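Local coordinates for cupin 2, conserved barrel domain protein (Shewanella frigidimarina NCIMB 400, PDB 3D82) that is of unknown function but binds a nickel ion in a small cupin barrel, at residues D[60-65]-D[69-74]. Sequence-based numbering, arbitrary orientation.
Sequences TLQIAF and NITLQA
Strands 60-65 and 69-73 run antiparallel, their axes 159° apart, as the two arms of a beta hairpin. Leu61 and Leu72 form one hydrogen-bonded pair, with Leu72 N 2.7 Å from Leu61 O in a nearly straight bond; Ile63 and Ile70 form the next, where Ile63 N reaches Ile70 O at 3.0 Å. Gln62 and Thr71 make the non-hydrogen-bonded pair between them. On the face of Leu61, Ile63, Ile70 and Leu72 the packing is apolar. Ile70 holds CG1 between its backbone N and carbonyl carbon (chi1 72°), which brings CD1 to the edge of the Phe65 ring, 3.7 Å from CE1. CB of Ile63 lies 4.0 Å from CG1 of Ile70. The other face is more polar: a bend at chi2 (-64°) turns the Gln73 amide back so that OE1 accepts a 2.8 Å hydrogen bond from Thr60 OG1, while the methyls Thr60 CG2 and Thr71 CG2 meet at 3.6 Å. Strand 60-65 is also bonded to strand 86-90, through Gln62 with Met89 and Ala64 with Lys87. The apolar face packs on Phe54 and Val56 of strand 52-56 and Tyr78 and Ile80 of strand 76-80, closing the cupin barrel; Ile63 and Phe65 touch the nickel ligand His86.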
# COMPACT_ATOMS: atom_id res chain seq x y z
N THR D 60 1.24 -16.48 2.22
CA THR D 60 0.47 -16.40 3.45
C THR D 60 1.38 -16.00 4.59
O THR D 60 2.43 -16.62 4.80
CB THR D 60 -0.18 -17.75 3.78
OG1 THR D 60 -0.99 -18.15 2.68
CG2 THR D 60 -1.05 -17.66 5.05
N LEU D 61 0.97 -14.97 5.32
CA LEU D 61 1.68 -14.46 6.48
C LEU D 61 0.82 -14.68 7.72
O LEU D 61 -0.39 -14.49 7.67
CB LEU D 61 1.93 -12.96 6.33
CG LEU D 61 2.78 -12.30 7.44
CD1 LEU D 61 4.24 -12.77 7.36
CD2 LEU D 61 2.68 -10.79 7.35
N GLN D 62 1.46 -15.09 8.82
CA GLN D 62 0.84 -15.16 10.14
C GLN D 62 1.53 -14.10 10.98
O GLN D 62 2.71 -13.83 10.77
CB GLN D 62 1.07 -16.51 10.78
CG GLN D 62 0.49 -17.66 10.02
CD GLN D 62 0.88 -18.98 10.64
OE1 GLN D 62 1.94 -19.55 10.30
NE2 GLN D 62 0.08 -19.44 11.60
N ILE D 63 0.78 -13.42 11.85
CA ILE D 63 1.38 -12.49 12.82
C ILE D 63 0.89 -12.95 14.18
O ILE D 63 -0.34 -13.00 14.42
CB ILE D 63 1.02 -11.01 12.59
CG1 ILE D 63 1.31 -10.59 11.14
CG2 ILE D 63 1.82 -10.14 13.58
CD1 ILE D 63 1.03 -9.13 10.84
N ALA D 64 1.83 -13.35 15.03
CA ALA D 64 1.51 -13.79 16.37
C ALA D 64 1.44 -12.57 17.29
O ALA D 64 2.24 -11.64 17.16
CB ALA D 64 2.55 -14.76 16.88
N PHE D 65 0.43 -12.56 18.17
CA PHE D 65 0.31 -11.58 19.23
C PHE D 65 0.38 -12.37 20.52
O PHE D 65 0.28 -13.59 20.49
CB PHE D 65 -0.96 -10.75 19.10
CG PHE D 65 -0.99 -9.94 17.85
CD1 PHE D 65 -1.55 -10.45 16.67
CD2 PHE D 65 -0.38 -8.68 17.80
CE1 PHE D 65 -1.54 -9.71 15.48
CE2 PHE D 65 -0.35 -7.94 16.61
CZ PHE D 65 -0.93 -8.45 15.45
N ASN D 69 -3.51 -15.01 17.37
CA ASN D 69 -2.84 -14.96 16.07
C ASN D 69 -3.80 -14.53 14.97
O ASN D 69 -5.01 -14.77 15.07
CB ASN D 69 -2.27 -16.34 15.69
CG ASN D 69 -0.94 -16.65 16.38
OD1 ASN D 69 -0.72 -16.27 17.53
ND2 ASN D 69 -0.06 -17.34 15.66
N ILE D 70 -3.25 -13.87 13.95
CA ILE D 70 -3.98 -13.51 12.74
C ILE D 70 -3.23 -14.10 11.54
O ILE D 70 -2.05 -14.42 11.65
CB ILE D 70 -4.20 -11.98 12.59
CG1 ILE D 70 -2.91 -11.23 12.24
CG2 ILE D 70 -4.91 -11.42 13.85
CD1 ILE D 70 -3.10 -9.74 12.08
N THR D 71 -3.95 -14.28 10.43
CA THR D 71 -3.42 -14.77 9.16
C THR D 71 -3.80 -13.78 8.06
O THR D 71 -4.95 -13.37 7.99
CB THR D 71 -3.99 -16.16 8.83
OG1 THR D 71 -3.58 -17.09 9.85
CG2 THR D 71 -3.52 -16.67 7.45
N LEU D 72 -2.83 -13.39 7.24
CA LEU D 72 -3.03 -12.51 6.08
C LEU D 72 -2.67 -13.27 4.80
O LEU D 72 -1.62 -13.91 4.72
CB LEU D 72 -2.16 -11.25 6.16
CG LEU D 72 -2.61 -10.12 7.09
CD1 LEU D 72 -2.54 -10.56 8.55
CD2 LEU D 72 -1.73 -8.88 6.86
N GLN D 73 -3.56 -13.20 3.81
CA GLN D 73 -3.34 -13.77 2.49
C GLN D 73 -2.98 -12.62 1.55
O GLN D 73 -3.06 -11.45 1.93
CB GLN D 73 -4.63 -14.42 1.98
CG GLN D 73 -5.20 -15.56 2.84
CD GLN D 73 -4.29 -16.76 2.91
OE1 GLN D 73 -3.39 -16.94 2.09
NE2 GLN D 73 -4.55 -17.62 3.89
N ALA D 74 -2.63 -12.96 0.30
CA ALA D 74 -2.35 -11.98 -0.75
C ALA D 74 -3.58 -11.08 -0.90
O ALA D 74 -4.71 -11.56 -0.85
CB ALA D 74 -2.01 -12.66 -2.08